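Local atomic coordinates of aldehyde dehydrogenase 12 (Zea mays, PDB entry 6D97), a protein that oxidises L-glutamate gamma-semialdehyde to glutamate with NAD+ as the electron acceptor, the last enzymatic step of proline catabolism in plants. Residues 259-262 / 263-267; 276-279 / 280-284. All coordinates share one frame; numbering follows the deposited sequence.

Contact 1 (259-262 / 263-267); sequences NKLL and LEANP. With NAD (nicotinamide-adenine-dinucleotide), chain E.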
# COMPACT_ATOMS: atom_id res chain seq x y z
N ASN A 259 -10.40 25.13 -26.97
CA ASN A 259 -11.01 23.94 -27.55
C ASN A 259 -10.29 23.53 -28.82
O ASN A 259 -9.99 22.35 -29.02
CB ASN A 259 -12.50 24.20 -27.83
CG ASN A 259 -13.36 22.99 -27.57
OD1 ASN A 259 -14.42 23.09 -26.96
ND2 ASN A 259 -12.91 21.83 -28.04
N LYS A 260 -10.00 24.50 -29.70
CA LYS A 260 -9.29 24.19 -30.93
C LYS A 260 -7.91 23.62 -30.64
O LYS A 260 -7.46 22.68 -31.31
CB LYS A 260 -9.17 25.43 -31.81
CG LYS A 260 -10.47 26.07 -32.24
CD LYS A 260 -10.16 27.27 -33.12
CE LYS A 260 -11.17 28.39 -32.95
NZ LYS A 260 -12.49 28.05 -33.54
N LEU A 261 -7.20 24.19 -29.66
CA LEU A 261 -5.87 23.70 -29.33
C LEU A 261 -5.92 22.25 -28.87
O LEU A 261 -5.05 21.45 -29.22
CB LEU A 261 -5.23 24.59 -28.27
CG LEU A 261 -3.90 24.08 -27.71
CD1 LEU A 261 -2.86 23.95 -28.82
CD2 LEU A 261 -3.40 25.00 -26.62
N LEU A 262 -6.94 21.90 -28.08
CA LEU A 262 -7.07 20.53 -27.59
C LEU A 262 -7.27 19.55 -28.74
O LEU A 262 -6.70 18.45 -28.75
CB LEU A 262 -8.23 20.42 -26.61
CG LEU A 262 -8.13 21.18 -25.28
CD1 LEU A 262 -9.42 21.02 -24.48
CD2 LEU A 262 -6.94 20.70 -24.48
N LEU A 263 -8.08 19.93 -29.73
CA LEU A 263 -8.34 19.04 -30.86
C LEU A 263 -7.21 19.05 -31.88
O LEU A 263 -7.08 18.09 -32.65
CB LEU A 263 -9.66 19.43 -31.52
CG LEU A 263 -10.87 19.17 -30.62
CD1 LEU A 263 -12.14 19.78 -31.20
CD2 LEU A 263 -11.05 17.68 -30.41
N GLU A 264 -6.38 20.09 -31.90
CA GLU A 264 -5.27 20.16 -32.83
C GLU A 264 -3.99 19.57 -32.24
O GLU A 264 -3.22 18.93 -32.96
CB GLU A 264 -5.03 21.60 -33.27
CG GLU A 264 -6.04 22.12 -34.27
CD GLU A 264 -5.39 22.61 -35.55
OE1 GLU A 264 -5.20 23.83 -35.70
OE2 GLU A 264 -5.05 21.76 -36.40
N ALA A 265 -3.74 19.79 -30.95
CA ALA A 265 -2.53 19.27 -30.32
C ALA A 265 -2.70 17.84 -29.84
O ALA A 265 -1.69 17.15 -29.65
CB ALA A 265 -2.12 20.16 -29.15
N ASN A 266 -3.94 17.38 -29.67
CA ASN A 266 -4.29 16.05 -29.18
C ASN A 266 -3.47 15.69 -27.95
O ASN A 266 -2.65 14.76 -28.01
CB ASN A 266 -4.08 15.00 -30.27
CG ASN A 266 -4.90 15.28 -31.52
OD1 ASN A 266 -4.36 15.45 -32.61
ND2 ASN A 266 -6.22 15.32 -31.36
N PRO A 267 -3.63 16.40 -26.84
CA PRO A 267 -2.91 16.00 -25.62
C PRO A 267 -3.41 14.64 -25.15
O PRO A 267 -4.56 14.26 -25.37
CB PRO A 267 -3.26 17.11 -24.63
CG PRO A 267 -4.59 17.59 -25.07
CD PRO A 267 -4.58 17.49 -26.57
PA NAD E . -16.19 27.28 -17.15
O1A NAD E . -16.57 25.86 -17.67
O2A NAD E . -16.92 28.45 -17.59
O5B NAD E . -14.85 27.84 -17.46
C5B NAD E . -13.71 27.27 -16.87
C4B NAD E . -12.49 27.26 -17.78
O4B NAD E . -12.67 26.47 -18.94
C3B NAD E . -12.05 28.62 -18.20
O3B NAD E . -10.67 28.71 -18.22
C2B NAD E . -12.60 28.73 -19.56
O2B NAD E . -11.87 29.62 -20.32
C1B NAD E . -12.46 27.33 -20.03
N9A NAD E . -13.35 26.95 -21.11
C8A NAD E . -14.67 27.31 -21.31
N7A NAD E . -15.12 26.71 -22.41
C5A NAD E . -14.12 25.92 -22.97
C6A NAD E . -14.01 25.10 -24.07
N6A NAD E . -15.15 24.93 -24.94
N1A NAD E . -12.87 24.46 -24.34
C2A NAD E . -11.78 24.60 -23.54
N3A NAD E . -11.84 25.40 -22.44
C4A NAD E . -12.97 26.06 -22.14
O3 NAD E . -16.23 27.56 -15.71
PN NAD E . -17.18 28.61 -14.97
O1N NAD E . -16.96 28.26 -13.46
O2N NAD E . -16.72 30.02 -15.20
O5D NAD E . -18.64 28.46 -15.29

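Contact 2 (276-279 / 280-284); sequences SRVA and EKLAA. With NAD (nicotinamide-adenine-dinucleotide), chain E.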
# COMPACT_ATOMS: atom_id res chain seq x y z
N SER A 276 -20.14 22.25 -15.55
CA SER A 276 -20.55 20.93 -16.03
C SER A 276 -20.82 20.94 -17.53
O SER A 276 -20.63 19.92 -18.20
CB SER A 276 -21.78 20.45 -15.27
OG SER A 276 -22.17 19.14 -15.65
N ARG A 277 -21.28 22.08 -18.06
CA ARG A 277 -21.57 22.18 -19.49
C ARG A 277 -20.30 21.99 -20.32
O ARG A 277 -20.28 21.21 -21.27
CB ARG A 277 -22.22 23.54 -19.78
CG ARG A 277 -23.11 23.58 -21.02
CD ARG A 277 -22.39 24.22 -22.19
NE ARG A 277 -21.97 25.58 -21.89
CZ ARG A 277 -20.89 26.15 -22.40
NH1 ARG A 277 -20.12 25.47 -23.24
NH2 ARG A 277 -20.57 27.40 -22.08
N VAL A 278 -19.23 22.70 -19.95
CA VAL A 278 -17.98 22.60 -20.71
C VAL A 278 -17.31 21.25 -20.48
O VAL A 278 -16.69 20.69 -21.40
CB VAL A 278 -17.04 23.77 -20.33
CG1 VAL A 278 -15.72 23.65 -21.07
CG2 VAL A 278 -17.70 25.10 -20.62
N ALA A 279 -17.44 20.70 -19.27
CA ALA A 279 -16.80 19.42 -18.96
C ALA A 279 -17.34 18.30 -19.85
O ALA A 279 -16.58 17.47 -20.34
CB ALA A 279 -17.00 19.08 -17.49
N GLU A 280 -18.66 18.27 -20.05
CA GLU A 280 -19.26 17.22 -20.87
C GLU A 280 -18.95 17.43 -22.35
O GLU A 280 -18.72 16.46 -23.08
CB GLU A 280 -20.77 17.17 -20.64
CG GLU A 280 -21.16 16.78 -19.22
CD GLU A 280 -20.67 15.41 -18.84
OE1 GLU A 280 -20.64 14.52 -19.71
OE2 GLU A 280 -20.29 15.21 -17.66
N LYS A 281 -18.94 18.69 -22.81
CA LYS A 281 -18.54 18.98 -24.18
C LYS A 281 -17.11 18.54 -24.44
O LYS A 281 -16.82 17.89 -25.46
CB LYS A 281 -18.70 20.48 -24.46
CG LYS A 281 -18.42 20.88 -25.90
CD LYS A 281 -18.11 22.36 -26.00
CE LYS A 281 -18.04 22.83 -27.45
NZ LYS A 281 -17.11 21.98 -28.24
N LEU A 282 -16.19 18.87 -23.53
CA LEU A 282 -14.81 18.45 -23.68
C LEU A 282 -14.68 16.93 -23.59
O LEU A 282 -13.90 16.33 -24.34
CB LEU A 282 -13.92 19.12 -22.63
CG LEU A 282 -13.57 20.59 -22.84
CD1 LEU A 282 -12.39 20.99 -21.98
CD2 LEU A 282 -13.27 20.85 -24.31
N ALA A 283 -15.43 16.31 -22.68
CA ALA A 283 -15.39 14.85 -22.57
C ALA A 283 -15.83 14.18 -23.86
O ALA A 283 -15.37 13.08 -24.18
CB ALA A 283 -16.25 14.38 -21.40
N ALA A 284 -16.73 14.82 -24.60
CA ALA A 284 -17.16 14.27 -25.88
C ALA A 284 -16.14 14.58 -26.98
O ALA A 284 -15.79 13.70 -27.77
CB ALA A 284 -18.54 14.81 -26.26
PA NAD E . -16.19 27.28 -17.15
O1A NAD E . -16.57 25.86 -17.67
O2A NAD E . -16.92 28.45 -17.59
O5B NAD E . -14.85 27.84 -17.46
C5B NAD E . -13.71 27.27 -16.87
C4B NAD E . -12.49 27.26 -17.78
O4B NAD E . -12.67 26.47 -18.94
C3B NAD E . -12.05 28.62 -18.20
O3B NAD E . -10.67 28.71 -18.22
C2B NAD E . -12.60 28.73 -19.56
O2B NAD E . -11.87 29.62 -20.32
C1B NAD E . -12.46 27.33 -20.03
N9A NAD E . -13.35 26.95 -21.11
C8A NAD E . -14.67 27.31 -21.31
N7A NAD E . -15.12 26.71 -22.41
C5A NAD E . -14.12 25.92 -22.97
C6A NAD E . -14.01 25.10 -24.07
N6A NAD E . -15.15 24.93 -24.94
N1A NAD E . -12.87 24.46 -24.34
C2A NAD E . -11.78 24.60 -23.54
N3A NAD E . -11.84 25.40 -22.44
C4A NAD E . -12.97 26.06 -22.14
O3 NAD E . -16.23 27.56 -15.71
PN NAD E . -17.18 28.61 -14.97
O1N NAD E . -16.96 28.26 -13.46
O2N NAD E . -16.72 30.02 -15.20
O5D NAD E . -18.64 28.46 -15.29

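Contact 1 (259-262 / 263-267)
L262 and P267 meet where helix 255-265 comes to its end, the leucine CD2 lying 3.9 Å from the proline CG with the two side chains crossing at about a right angle. This is the tight side of the turn. P267 CD sits beside the L262 carbonyl oxygen, 3.2 Å from it, and proline suits this place after the last helical N-H because it has no N-H to offer where the helical bonding has ended. The branched tip of L262 packs on A193 and I195, so an apolar residue suits this inward face. Beside it, L261 turns its CG away from the backbone N (chi1 173°), which brings CD1 to 3.9 Å from A265 CB; M86 of helix 83-90 packs on both, and the small A265 lets M86 and L89 of that helix pack close.

The helical bonding stays firm to A265 N, 2.7 Å from L261 O, and gives way only at N266 N, whose bond to L262 O is weak. N266 has a positive phi, which asparagine tolerates better than most residues, and there the chain leaves the helix.

The other side is looser. K260 and E264 extend their charged ends away from the turn at an exposed surface, although CB and CG of the glutamate still rest on the K260 carbonyl oxygen. L263 runs alongside N259, its CD1 3.8 Å from N259 ND2.

N259 itself is buried, with both ends of its amide hydrogen-bonded. Its OD1 accepts the adenine amino group, NAD N6A, at 2.8 Å and 161°, while ND2 donates to D285; this division of labour fixes the rotation of the amide. Here N259 reads the adenine amino group in the adenosine part of the NAD site of this Rossmann-type domain.

Contact 2 (276-279 / 280-284)
The adenine side of the NAD pocket is lined by V278 and L282, one turn apart on helix 276-285 of a beta-alpha-beta unit, with V278 CG1 packing 4.1 Å from L282 CG. Both residues lie on the same side of the adenine plane. The valine comes over the ring at C5A and N7A, its CG1 3.4 Å from NAD C5A, and the leucine continues the apolar surface with CD2 3.6 Å from NAD N1A. The first torsion of V278 (chi1 178°) sets CG1 anti to its own N and leaves CG2 to approach the adenosine phosphate, 3.2 Å from NAD O1A. A beta-branched residue thus covers base and phosphate at once, and CG2 also lies 3.5 Å from the plane of the R277 guanidinium, over one face and offset toward the rim.

Regular helical bonds hold these two side chains in place. The straightest, from L282 N to V278 O, measures 2.8 Å with an angle of 168°. Toward the sheet the residues are small: A279 and A283 follow the same spacing, and their methyls let the helix sit close to strands 269-273 and 290-293, where F272 and L292 pack on A279.

The polar ends find partners outside these two turns. E280 CG lies 3.3 Å from S276 O, beyond its end, and the bend at chi2 (-61°) takes the carboxylate to R510, with which it forms a salt bridge. K281 stretches out before turning at its last torsion, so that NZ forms a salt bridge with D285; its CD passes near the adenine amino group.

V278 and L282 offer the adenine carbon rather than hydrogen-bonding groups, so on this side the cofactor is held by shape and dispersion, while recognition of its polar edge is left to other residues.

How the contacts relate
Neither contact closes a loop: each joins successive turns of a single helix, and they follow in series without nesting or crossing. From the N terminus, contact 1 ends helix 255-265; the chain then passes through strand 269-273 of the five-stranded parallel sheet and enters helix 276-285, which holds contact 2 and leads on to strand 290-293. The two centres lie about 14 Å apart, yet the helices meet side by side. L262 CD1 is 3.9 Å from L282 CD2, and K281 NZ lies 3.2 Å from N259 OD1, a probable hydrogen bond. They bring two helices of the Rossmann-type domain together at one adenine, one at its amino edge and one over a face.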